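Local coordinates for penicillin-binding protein 2B (Streptococcus pneumoniae, PDB 2WAE) that probably forms peptide cross-links between adjacent glycan strands of cell-wall peptidoglycan as a transpeptidase of the elongasome, and binds penicillin, at residues 606-611 and 665-670; 589-594 and 613-618; 318-323 and 355-360; 384-389 and 441-446; 392-397 and 582-587. All blocks are in the same frame, centred on the assembly; numbering follows the deposited sequence.

Contact 1 (606-611 and 665-670). Unlike the reference sequence in segment 606-611: Asp606 (reference Asn), Thr609 (reference Leu).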
# COMPACT_ATOMS: atom_id res chain seq x y z
N ASP A 606 22.26 -19.39 -16.09
CA ASP A 606 23.65 -19.52 -15.63
C ASP A 606 23.75 -19.74 -14.11
O ASP A 606 23.80 -18.79 -13.32
CB ASP A 606 24.44 -18.29 -16.07
CG ASP A 606 25.92 -18.39 -15.76
OD1 ASP A 606 26.43 -19.51 -15.55
OD2 ASP A 606 26.57 -17.32 -15.73
N GLY A 607 23.77 -21.01 -13.71
CA GLY A 607 23.78 -21.34 -12.29
C GLY A 607 22.39 -21.34 -11.69
O GLY A 607 22.23 -21.08 -10.51
N ALA A 608 21.37 -21.64 -12.50
CA ALA A 608 20.03 -21.83 -11.95
C ALA A 608 19.78 -23.24 -11.41
O ALA A 608 20.14 -24.25 -12.04
CB ALA A 608 18.99 -21.49 -12.99
N THR A 609 19.16 -23.31 -10.23
CA THR A 609 18.87 -24.59 -9.60
C THR A 609 17.61 -25.21 -10.17
O THR A 609 17.41 -26.42 -10.06
CB THR A 609 18.79 -24.48 -8.06
OG1 THR A 609 17.80 -23.51 -7.68
CG2 THR A 609 20.13 -24.03 -7.49
N VAL A 610 16.78 -24.39 -10.81
CA VAL A 610 15.57 -24.87 -11.49
C VAL A 610 15.47 -24.20 -12.85
O VAL A 610 16.12 -23.18 -13.08
CB VAL A 610 14.30 -24.53 -10.70
CG1 VAL A 610 14.33 -25.20 -9.31
CG2 VAL A 610 14.13 -23.03 -10.57
N SER A 611 14.67 -24.76 -13.76
CA SER A 611 14.51 -24.17 -15.08
C SER A 611 13.78 -22.81 -15.07
O SER A 611 12.60 -22.72 -14.71
CB SER A 611 13.83 -25.15 -16.03
OG SER A 611 13.95 -24.70 -17.37
N ILE A 665 19.81 -10.90 -11.34
CA ILE A 665 19.16 -10.62 -10.06
C ILE A 665 17.93 -11.49 -9.92
O ILE A 665 17.65 -12.05 -8.85
CB ILE A 665 18.78 -9.13 -9.94
CG1 ILE A 665 20.05 -8.27 -9.92
CG2 ILE A 665 17.98 -8.85 -8.66
CD1 ILE A 665 19.80 -6.78 -10.06
N ALA A 666 17.17 -11.61 -11.00
CA ALA A 666 15.96 -12.41 -10.96
C ALA A 666 16.33 -13.88 -10.73
O ALA A 666 15.68 -14.57 -9.96
CB ALA A 666 15.17 -12.24 -12.23
N ARG A 667 17.38 -14.36 -11.38
CA ARG A 667 17.78 -15.74 -11.20
C ARG A 667 18.09 -16.01 -9.73
O ARG A 667 17.64 -16.99 -9.14
CB ARG A 667 18.99 -16.01 -12.07
CG ARG A 667 19.66 -17.33 -11.80
CD ARG A 667 21.06 -17.28 -12.39
NE ARG A 667 21.93 -16.37 -11.65
CZ ARG A 667 22.88 -15.61 -12.20
NH1 ARG A 667 23.09 -15.63 -13.51
NH2 ARG A 667 23.61 -14.82 -11.42
N ASP A 668 18.85 -15.11 -9.13
CA ASP A 668 19.27 -15.25 -7.75
C ASP A 668 18.11 -15.22 -6.76
O ASP A 668 18.10 -15.94 -5.76
CB ASP A 668 20.30 -14.18 -7.43
CG ASP A 668 21.66 -14.47 -8.04
OD1 ASP A 668 22.47 -13.52 -8.15
OD2 ASP A 668 21.93 -15.64 -8.39
N ILE A 669 17.12 -14.38 -7.04
CA ILE A 669 15.93 -14.35 -6.20
C ILE A 669 15.23 -15.71 -6.25
O ILE A 669 14.82 -16.26 -5.22
CB ILE A 669 14.98 -13.24 -6.63
CG1 ILE A 669 15.57 -11.88 -6.26
CG2 ILE A 669 13.61 -13.40 -5.98
CD1 ILE A 669 14.81 -10.69 -6.85
N ILE A 670 15.10 -16.23 -7.46
CA ILE A 670 14.52 -17.56 -7.68
C ILE A 670 15.35 -18.68 -7.04
O ILE A 670 14.80 -19.58 -6.42
CB ILE A 670 14.31 -17.81 -9.19
CG1 ILE A 670 13.05 -17.09 -9.67
CG2 ILE A 670 14.25 -19.30 -9.51
CD1 ILE A 670 13.06 -16.86 -11.17
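Arg667 on helix 661-676 reaches the loop segment 606-611 and carries most of this contact. Its CB points toward the loop. CG comes next and passes the methyl of Ala608, with CG to Ala608 CB at 4.4 Å. CD lies 3.3 Å from Asp606 O. The chain bends here (chi3 69°), which brings the guanidinium alongside Asp606, the start of this segment. NE turns back to its own helix and makes a weak, nearly straight bond to Asp668 OD2 at 3.3 Å, part of a salt bridge. That oxygen lies at the guanidinium edge, in its plane. Asp606 O instead lies over one face: NH1 is 3.2 Å from Asp606 O, but the angle is too poor for a hydrogen bond. NH1 bonds to Ala603 O, earlier in the same loop. Asp606 OD2 is 4.5 Å from Arg667 NH1, well out of the plane, so any attraction is probably between charges alone. One helical turn on, Ile670 CG2 meets Val610 CG2 at 3.9 Å. Asn671 also bonds to Gly607 O and Thr609 OG1. Polar contacts at the surface and an apolar one further in thus hold the loop to the helix, while the arginine's directed bonds go to Asp668 and Ala603.

Contact 2 (589-594 and 613-618). Unlike the reference sequence in segment 589-594: Ser592 (reference Ala).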
# COMPACT_ATOMS: atom_id res chain seq x y z
N TYR A 589 10.99 -19.15 -22.75
CA TYR A 589 11.89 -20.25 -22.48
C TYR A 589 13.19 -20.13 -23.29
O TYR A 589 14.29 -20.36 -22.78
CB TYR A 589 11.20 -21.56 -22.84
CG TYR A 589 12.10 -22.76 -22.71
CD1 TYR A 589 12.28 -23.37 -21.48
CD2 TYR A 589 12.77 -23.28 -23.82
CE1 TYR A 589 13.12 -24.48 -21.35
CE2 TYR A 589 13.60 -24.38 -23.70
CZ TYR A 589 13.77 -24.98 -22.47
OH TYR A 589 14.59 -26.08 -22.35
N GLN A 590 13.05 -19.80 -24.57
CA GLN A 590 14.20 -19.63 -25.43
C GLN A 590 15.02 -18.38 -25.12
O GLN A 590 16.20 -18.31 -25.46
CB GLN A 590 13.75 -19.66 -26.89
CG GLN A 590 13.59 -21.08 -27.46
CD GLN A 590 13.24 -21.03 -28.92
OE1 GLN A 590 13.61 -20.09 -29.63
NE2 GLN A 590 12.51 -22.04 -29.39
N VAL A 591 14.42 -17.38 -24.47
CA VAL A 591 15.19 -16.25 -24.00
C VAL A 591 16.33 -16.76 -23.11
O VAL A 591 17.48 -16.33 -23.22
CB VAL A 591 14.31 -15.22 -23.27
CG1 VAL A 591 15.17 -14.15 -22.59
CG2 VAL A 591 13.37 -14.55 -24.25
N SER A 592 15.99 -17.72 -22.25
CA SER A 592 16.96 -18.26 -21.30
C SER A 592 17.70 -19.51 -21.74
O SER A 592 18.79 -19.77 -21.24
CB SER A 592 16.32 -18.46 -19.92
OG SER A 592 15.29 -19.43 -20.00
N HIS A 593 17.13 -20.27 -22.67
CA HIS A 593 17.74 -21.53 -23.07
C HIS A 593 18.23 -21.58 -24.51
O HIS A 593 18.60 -22.65 -25.00
CB HIS A 593 16.75 -22.67 -22.82
CG HIS A 593 16.46 -22.91 -21.37
ND1 HIS A 593 15.64 -22.10 -20.63
CD2 HIS A 593 16.89 -23.88 -20.53
CE1 HIS A 593 15.56 -22.56 -19.39
NE2 HIS A 593 16.31 -23.64 -19.30
N GLY A 594 18.25 -20.44 -25.20
CA GLY A 594 18.58 -20.41 -26.62
C GLY A 594 20.07 -20.48 -26.94
O GLY A 594 20.91 -20.25 -26.07
N SER A 613 12.26 -19.46 -17.04
CA SER A 613 11.84 -18.77 -18.25
C SER A 613 11.67 -17.30 -17.92
O SER A 613 11.25 -16.97 -16.81
CB SER A 613 10.50 -19.34 -18.73
OG SER A 613 10.71 -20.66 -19.20
N GLY A 614 11.99 -16.41 -18.86
CA GLY A 614 11.85 -14.98 -18.58
C GLY A 614 12.11 -14.11 -19.80
O GLY A 614 12.22 -14.62 -20.92
N LYS A 615 12.22 -12.80 -19.58
CA LYS A 615 12.33 -11.82 -20.65
C LYS A 615 13.12 -10.62 -20.15
O LYS A 615 12.84 -10.07 -19.08
CB LYS A 615 10.93 -11.34 -21.08
CG LYS A 615 10.91 -10.29 -22.19
CD LYS A 615 11.17 -10.92 -23.54
CE LYS A 615 11.30 -9.85 -24.61
NZ LYS A 615 12.62 -9.15 -24.48
N THR A 616 14.12 -10.22 -20.93
CA THR A 616 14.98 -9.11 -20.55
C THR A 616 14.39 -7.79 -21.01
O THR A 616 13.54 -7.75 -21.89
CB THR A 616 16.37 -9.25 -21.14
OG1 THR A 616 16.27 -9.33 -22.57
CG2 THR A 616 17.03 -10.50 -20.57
N GLY A 617 14.86 -6.70 -20.40
CA GLY A 617 14.40 -5.37 -20.76
C GLY A 617 15.60 -4.57 -21.19
O GLY A 617 16.54 -4.39 -20.41
N THR A 618 15.61 -4.12 -22.44
CA THR A 618 16.62 -3.16 -22.89
C THR A 618 15.95 -1.87 -23.40
O THR A 618 14.88 -1.46 -22.90
CB THR A 618 17.60 -3.75 -23.93
OG1 THR A 618 16.87 -4.17 -25.10
CG2 THR A 618 18.33 -4.95 -23.33
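Val591 and Ser592, near the end of helix 578-593, pack on Ser613 and Gly614 in a buried contact between a helix and an edge strand. The strand, 613-616, is outermost in the antiparallel sheet of the transpeptidase domain and carries Lys615 and Thr616, which with Gly617 fit the KTG motif of penicillin-binding proteins. The local axes come within 6.0 Å and are almost perpendicular, at 84°. No hydrogen bond joins the two segments.

Val591 straddles a backbone carbonyl. Its CB is 3.2 Å from Gly614 O, and both methyl groups lie close to the same oxygen. With CG1 anti to the backbone N (chi1 171°), the two branches sit one to each side of it. The approach is tight. Ser613 OG sits at the edge of the Tyr589 ring, near its plane, and is 3.5 Å from Tyr589 CA. That hydroxyl is bonded to Thr640 OG1. Ser592 OG approaches Ser613 CA and hydrogen-bonds to Ile612 O, just before the strand.

Lys615 points away from the helix. Its NZ bonds to Thr616 O at 3.1 Å and to Ser443 OG, so the strand reaches the active-site cleft. The helix end is fixed from within. Tyr589 O takes bonds from His593 N and from His593 ND1, the latter at 3.1 Å in the imidazole plane, while Tyr589 CE1 lies 3.5 Å above the centre of that ring.

Contact 3 (318-323 and 355-360)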
# COMPACT_ATOMS: atom_id res chain seq x y z
N ASP A 318 14.33 -10.48 3.85
CA ASP A 318 15.64 -9.96 4.23
C ASP A 318 16.72 -10.35 3.23
O ASP A 318 17.61 -9.55 2.92
CB ASP A 318 16.02 -10.39 5.64
CG ASP A 318 15.25 -9.65 6.72
OD1 ASP A 318 14.88 -8.47 6.52
OD2 ASP A 318 15.02 -10.24 7.80
N SER A 319 16.64 -11.57 2.71
CA SER A 319 17.70 -12.06 1.85
C SER A 319 17.59 -11.43 0.47
O SER A 319 18.58 -11.32 -0.25
CB SER A 319 17.65 -13.59 1.77
OG SER A 319 16.73 -14.00 0.76
N VAL A 320 16.39 -11.01 0.09
CA VAL A 320 16.21 -10.31 -1.17
C VAL A 320 16.72 -8.87 -1.05
O VAL A 320 17.39 -8.38 -1.96
CB VAL A 320 14.75 -10.34 -1.68
CG1 VAL A 320 14.52 -9.26 -2.72
CG2 VAL A 320 14.40 -11.72 -2.26
N ASP A 321 16.41 -8.22 0.07
CA ASP A 321 16.93 -6.87 0.33
C ASP A 321 18.45 -6.88 0.24
O ASP A 321 19.04 -5.97 -0.35
CB ASP A 321 16.54 -6.38 1.72
CG ASP A 321 15.07 -5.98 1.83
OD1 ASP A 321 14.55 -5.91 2.98
OD2 ASP A 321 14.44 -5.73 0.78
N ALA A 322 19.09 -7.88 0.83
CA ALA A 322 20.56 -7.93 0.88
C ALA A 322 21.15 -8.12 -0.51
O ALA A 322 22.22 -7.60 -0.82
CB ALA A 322 21.05 -9.03 1.83
N LEU A 323 20.42 -8.86 -1.35
CA LEU A 323 20.85 -9.21 -2.69
C LEU A 323 20.74 -8.00 -3.61
O LEU A 323 21.62 -7.74 -4.44
CB LEU A 323 19.98 -10.37 -3.18
CG LEU A 323 20.24 -10.75 -4.64
CD1 LEU A 323 21.48 -11.63 -4.75
CD2 LEU A 323 19.00 -11.38 -5.28
N VAL A 355 1.95 -12.66 -2.29
CA VAL A 355 3.16 -11.85 -2.38
C VAL A 355 4.25 -12.49 -1.53
O VAL A 355 4.08 -12.62 -0.31
CB VAL A 355 2.90 -10.40 -1.91
CG1 VAL A 355 4.17 -9.57 -1.92
CG2 VAL A 355 1.83 -9.75 -2.77
N LEU A 356 5.34 -12.90 -2.18
CA LEU A 356 6.48 -13.57 -1.55
C LEU A 356 7.55 -12.59 -1.07
O LEU A 356 8.16 -12.82 -0.03
CB LEU A 356 7.10 -14.61 -2.48
CG LEU A 356 6.15 -15.68 -3.03
CD1 LEU A 356 6.78 -16.48 -4.19
CD2 LEU A 356 5.63 -16.60 -1.90
N SER A 357 7.78 -11.51 -1.82
CA SER A 357 8.53 -10.36 -1.31
C SER A 357 8.30 -9.10 -2.13
O SER A 357 8.05 -9.14 -3.34
CB SER A 357 10.02 -10.63 -1.24
OG SER A 357 10.54 -10.69 -2.56
N MET A 358 8.34 -7.96 -1.45
CA MET A 358 8.32 -6.70 -2.15
C MET A 358 9.47 -5.86 -1.61
O MET A 358 9.39 -5.30 -0.53
CB MET A 358 6.95 -6.02 -2.05
CG MET A 358 6.29 -6.15 -0.70
SD MET A 358 4.58 -5.59 -0.74
CE MET A 358 4.73 -3.90 -1.33
N SER A 359 10.57 -5.84 -2.36
CA SER A 359 11.78 -5.17 -1.91
C SER A 359 12.10 -3.95 -2.76
O SER A 359 11.85 -3.92 -3.97
CB SER A 359 12.99 -6.12 -1.92
OG SER A 359 12.80 -7.22 -1.05
N GLY A 360 12.68 -2.95 -2.12
CA GLY A 360 13.11 -1.75 -2.80
C GLY A 360 14.27 -1.08 -2.10
O GLY A 360 14.37 -1.08 -0.87
O HOH W 1 12.70 -3.54 0.58
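The carboxylate of Asp321 is the flat group here, and Ser359 OG comes to its OD2 from above the plane, 44° out of it. The contact joins helix 314-333 to strand 355-363 of the antiparallel sheet in the transpeptidase domain, a helix-on-sheet pairing of the alpha/beta fold that penicillin-binding proteins share with serine beta-lactamases. The local axes run 8.1 Å apart and differ in direction by only 30°, so the helix lies roughly along the strand.

Ser359 OG gives its proton to Asp321 OD2 in a bond of 2.9 Å. The same oxygen receives a second bond, from a water 2.8 Å from OD2. The water in turn accepts from Gly360 N at 2.8 Å. OD2 is therefore gripped twice, and the carboxylate bridges to the strand both directly and through water. The direct bond holds the hydroxyl in place. There it also packs against Val320, whose CG1 is 3.1 Å from Ser359 OG. This approach is tight. The other branch, CG2, reaches Ser357 OG at 4.0 Å. CG1 is anti to the backbone N (chi1 162°), which directs the two branches to the two serines.

Leu356 and Ser357 both face Ala347 on the neighbouring strand, a classic beta bulge. Ser357 and Ser359 both point toward the helix, whereas Met358 between them points away. Gln317, on the same helix, adds a bond from its NE2 to Met358 O.

Contact 4 (384-389 and 441-446). Unlike the reference sequence in segment 441-446: Ala446 (reference Thr).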
# COMPACT_ATOMS: atom_id res chain seq x y z
N PRO A 384 9.17 0.45 -18.47
CA PRO A 384 9.39 -0.99 -18.37
C PRO A 384 10.42 -1.57 -19.35
O PRO A 384 11.03 -2.60 -19.07
CB PRO A 384 7.99 -1.56 -18.60
CG PRO A 384 7.35 -0.56 -19.51
CD PRO A 384 7.95 0.78 -19.23
N GLY A 385 10.64 -0.92 -20.48
CA GLY A 385 11.53 -1.47 -21.50
C GLY A 385 11.01 -2.73 -22.19
O GLY A 385 9.81 -2.98 -22.23
N SER A 386 11.91 -3.54 -22.72
CA SER A 386 11.52 -4.64 -23.59
C SER A 386 10.76 -5.81 -22.94
O SER A 386 10.42 -6.76 -23.64
CB SER A 386 12.76 -5.18 -24.30
OG SER A 386 13.29 -4.19 -25.14
N VAL A 387 10.51 -5.75 -21.63
CA VAL A 387 9.92 -6.90 -20.94
C VAL A 387 8.46 -7.02 -21.33
O VAL A 387 7.84 -8.06 -21.10
CB VAL A 387 9.98 -6.82 -19.38
CG1 VAL A 387 11.39 -6.90 -18.85
CG2 VAL A 387 9.28 -5.57 -18.86
N VAL A 388 7.92 -5.95 -21.91
CA VAL A 388 6.51 -5.91 -22.27
C VAL A 388 6.23 -6.45 -23.67
O VAL A 388 5.08 -6.53 -24.07
CB VAL A 388 5.93 -4.49 -22.18
CG1 VAL A 388 6.17 -3.88 -20.80
CG2 VAL A 388 6.53 -3.62 -23.28
N LYS A 389 7.26 -6.80 -24.43
CA LYS A 389 7.03 -7.35 -25.78
C LYS A 389 5.95 -8.44 -25.90
O LYS A 389 5.26 -8.51 -26.92
CB LYS A 389 8.34 -7.82 -26.39
CG LYS A 389 8.93 -6.85 -27.38
CD LYS A 389 10.16 -6.14 -26.89
CE LYS A 389 10.79 -5.38 -28.04
NZ LYS A 389 12.15 -4.82 -27.79
N GLU A 441 12.80 -13.97 -28.07
CA GLU A 441 14.16 -14.46 -27.82
C GLU A 441 15.24 -13.45 -28.18
O GLU A 441 16.18 -13.27 -27.41
CB GLU A 441 14.41 -15.76 -28.60
CG GLU A 441 15.79 -16.39 -28.36
CD GLU A 441 16.10 -17.59 -29.25
OE1 GLU A 441 15.28 -17.95 -30.13
OE2 GLU A 441 17.18 -18.19 -29.09
N TYR A 442 15.14 -12.83 -29.36
CA TYR A 442 16.11 -11.81 -29.78
C TYR A 442 15.73 -10.40 -29.34
O TYR A 442 16.46 -9.44 -29.61
CB TYR A 442 16.30 -11.79 -31.29
CG TYR A 442 16.50 -13.13 -31.94
CD1 TYR A 442 17.05 -14.19 -31.23
CD2 TYR A 442 16.17 -13.33 -33.28
CE1 TYR A 442 17.24 -15.43 -31.81
CE2 TYR A 442 16.37 -14.56 -33.88
CZ TYR A 442 16.90 -15.60 -33.14
OH TYR A 442 17.09 -16.82 -33.74
N SER A 443 14.58 -10.27 -28.69
CA SER A 443 14.02 -8.97 -28.31
C SER A 443 13.94 -7.99 -29.48
O SER A 443 14.55 -6.91 -29.47
CB SER A 443 14.77 -8.37 -27.12
OG SER A 443 13.99 -7.35 -26.51
N SER A 444 13.14 -8.35 -30.48
CA SER A 444 13.08 -7.59 -31.72
C SER A 444 12.12 -6.40 -31.68
O SER A 444 10.93 -6.57 -31.41
CB SER A 444 12.69 -8.54 -32.84
OG SER A 444 12.55 -7.80 -34.05
N ASN A 445 12.61 -5.20 -31.97
CA ASN A 445 11.70 -4.06 -32.12
C ASN A 445 10.91 -4.08 -33.43
O ASN A 445 9.73 -3.72 -33.45
CB ASN A 445 12.45 -2.73 -32.02
CG ASN A 445 12.95 -2.44 -30.61
OD1 ASN A 445 12.39 -2.88 -29.60
ND2 ASN A 445 14.03 -1.67 -30.55
N ALA A 446 11.53 -4.49 -34.53
CA ALA A 446 10.82 -4.58 -35.81
C ALA A 446 9.50 -5.35 -35.69
O ALA A 446 8.46 -4.93 -36.19
CB ALA A 446 11.70 -5.22 -36.87
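Two segments that fit the SxxK and SxN motifs of the penicillin-binding active site meet here: Ser386 and Lys389 on one, Ser443 and Asn445 on the other. Ser386 is the probable acyl-ester nucleophile.

Lys389 NZ is the meeting point. It gives a bond of 2.7 Å to Asn445 OD1, with the donor tilted 31° from the amide's carbonyl plane. A second bond runs back to its own segment, from NZ to Ser386 OG at 3.0 Å. A third is weak and long, 3.4 Å from NZ to Ser443 OG. Along the way, CE passes Ser444 O at 3.6 Å. The lysine reaches this position with its first two torsions off the staggered values (chi1 -101°, chi2 108°), a strained start before the chain straightens.

The two serines also meet. Ser386 CB is 3.3 Å from Ser443 OG, whose stronger partner is Lys615. The Asn445 amide is held at both ends, since its ND2 bonds to Tyr422 O. That fixes its rotation and presents OD1 to the lysine.

The backbone places the second segment. Ser443, at positive phi, is the C-prime residue of the Schellman motif ending helix 436-441. Ser444 then N-caps helix 445-455, and its OG also bonds to Asp410. This clustering of Ser386, Lys389, Ser443 and Asn445, with Lys615 beside them, is typical of the catalytic cleft of penicillin-binding proteins and class A beta-lactamases.

Contact 5 (392-397 and 582-587). Unlike the reference sequence in segment 582-587: Ala582 (reference Ser).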
# COMPACT_ATOMS: atom_id res chain seq x y z
N THR A 392 2.48 -6.88 -26.32
CA THR A 392 2.28 -6.21 -27.61
C THR A 392 1.95 -7.25 -28.69
O THR A 392 1.04 -7.05 -29.48
CB THR A 392 3.53 -5.42 -28.10
OG1 THR A 392 3.94 -4.47 -27.10
CG2 THR A 392 3.22 -4.65 -29.38
N ILE A 393 2.72 -8.33 -28.73
CA ILE A 393 2.39 -9.48 -29.55
C ILE A 393 0.99 -10.00 -29.21
O ILE A 393 0.23 -10.34 -30.13
CB ILE A 393 3.47 -10.59 -29.40
CG1 ILE A 393 4.81 -10.07 -29.95
CG2 ILE A 393 3.08 -11.86 -30.16
CD1 ILE A 393 5.99 -10.98 -29.67
N SER A 394 0.62 -10.05 -27.93
CA SER A 394 -0.73 -10.50 -27.56
C SER A 394 -1.81 -9.61 -28.18
O SER A 394 -2.85 -10.08 -28.63
CB SER A 394 -0.92 -10.59 -26.04
OG SER A 394 -0.00 -11.49 -25.41
N SER A 395 -1.54 -8.31 -28.22
CA SER A 395 -2.45 -7.37 -28.85
C SER A 395 -2.63 -7.61 -30.34
O SER A 395 -3.73 -7.46 -30.86
CB SER A 395 -1.99 -5.93 -28.61
OG SER A 395 -3.08 -5.04 -28.74
N GLY A 396 -1.56 -8.01 -31.02
CA GLY A 396 -1.64 -8.41 -32.42
C GLY A 396 -2.55 -9.59 -32.68
O GLY A 396 -3.22 -9.63 -33.72
N TRP A 397 -2.59 -10.54 -31.75
CA TRP A 397 -3.48 -11.69 -31.87
C TRP A 397 -4.94 -11.30 -31.62
O TRP A 397 -5.84 -11.80 -32.31
CB TRP A 397 -3.07 -12.82 -30.91
CG TRP A 397 -1.81 -13.52 -31.30
CD1 TRP A 397 -1.41 -13.83 -32.57
CD2 TRP A 397 -0.79 -14.03 -30.43
NE1 TRP A 397 -0.21 -14.50 -32.54
CE2 TRP A 397 0.20 -14.63 -31.24
CE3 TRP A 397 -0.62 -14.04 -29.03
CZ2 TRP A 397 1.33 -15.25 -30.71
CZ3 TRP A 397 0.52 -14.65 -28.51
CH2 TRP A 397 1.48 -15.25 -29.35
N ALA A 582 0.92 -20.65 -25.36
CA ALA A 582 2.07 -21.57 -25.50
C ALA A 582 3.20 -20.99 -26.36
O ALA A 582 4.37 -21.31 -26.12
CB ALA A 582 1.64 -22.93 -26.05
N ILE A 583 2.87 -20.16 -27.35
CA ILE A 583 3.91 -19.48 -28.12
C ILE A 583 4.68 -18.48 -27.25
O ILE A 583 5.89 -18.31 -27.41
CB ILE A 583 3.38 -18.79 -29.40
CG1 ILE A 583 2.88 -19.81 -30.43
CG2 ILE A 583 4.47 -17.91 -30.02
CD1 ILE A 583 2.04 -19.19 -31.54
N LEU A 584 3.98 -17.82 -26.32
CA LEU A 584 4.64 -16.87 -25.41
C LEU A 584 5.52 -17.64 -24.42
O LEU A 584 6.60 -17.19 -24.06
CB LEU A 584 3.65 -15.96 -24.69
CG LEU A 584 2.76 -15.04 -25.53
CD1 LEU A 584 1.73 -14.42 -24.66
CD2 LEU A 584 3.51 -13.94 -26.26
N HIS A 585 5.06 -18.82 -24.01
CA HIS A 585 5.85 -19.70 -23.16
C HIS A 585 7.11 -20.23 -23.85
O HIS A 585 8.15 -20.40 -23.22
CB HIS A 585 4.99 -20.84 -22.65
CG HIS A 585 4.00 -20.43 -21.61
ND1 HIS A 585 3.35 -21.32 -20.79
CD2 HIS A 585 3.57 -19.20 -21.24
CE1 HIS A 585 2.55 -20.67 -19.96
NE2 HIS A 585 2.67 -19.37 -20.21
N GLN A 586 7.03 -20.50 -25.15
CA GLN A 586 8.18 -20.96 -25.90
C GLN A 586 9.18 -19.81 -26.01
O GLN A 586 10.39 -20.00 -25.83
CB GLN A 586 7.76 -21.41 -27.30
CG GLN A 586 8.86 -22.12 -28.05
CD GLN A 586 9.41 -23.29 -27.27
OE1 GLN A 586 8.70 -23.92 -26.48
NE2 GLN A 586 10.67 -23.60 -27.49
N GLY A 587 8.67 -18.63 -26.32
CA GLY A 587 9.51 -17.46 -26.39
C GLY A 587 10.27 -17.26 -25.10
O GLY A 587 11.49 -17.10 -25.11
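Trp397 on helix 389-398 and Leu584 with Ile583 on helix 578-593 make the main apolar contact. The two helical segments run nearly antiparallel, at 155°, and their local axes are 11.5 Å apart. That spacing is wide, and large side chains bridge it. Leu584 CG meets the indole at its edge, in plane, 3.7 Å from Trp397 CZ3. Its CD2 lies near the same rim. The Ile583 side chain runs at a slant to that of Trp397, with Ile583 CB 4.0 Å from Trp397 CH2. The indole's six-membered ring thus reaches both neighbours. Trp397 CG is anti to the carbonyl carbon (chi1 -71°), which sends the ring out toward helix 578-593. A looser apolar touch joins Ile393 CG2 to Leu584 CD2 at 4.4 Å.

Polar groups line the contact but do not bond across it. Ser394 OG packs 3.5 Å from Leu584 CD1, and the hydroxyl is bonded to Ala390 O and Tyr485 OH. Ile393 O lies 3.7 Å above one face of the Trp397 ring, offset toward its rim. Trp397 NE1 bonds to Gly404 O, which steadies the ring's orientation.

Helix 436-441 borders Ile583 through Val437 and Ile393 through Leu440. Helices 471-485 and 445-455 flank the contact through Tyr485, on Leu584, and Val448, on Ile393.

All five contacts lie in the transpeptidase region. Contact 3 comes first along the chain. Contacts 4 and 5 then interleave, and contacts 2 and 1 do so after them. Contacts 2 and 4 have centres about 10 Å apart and join at the active site, where Lys615 meets Ser443. Contact 5, centred about 12 Å from contact 4, shares helix 578-593 with contact 2. Contacts 1 and 3 touch through Ile669 and Leu323, so helices 661-676 and 314-333 pack together. Contacts 2 and 3 both reach the antiparallel sheet but are centred about 22 Å apart. Segments that fit the active-site motifs, distant in sequence, thus converge on one shared sheet-and-helix framework.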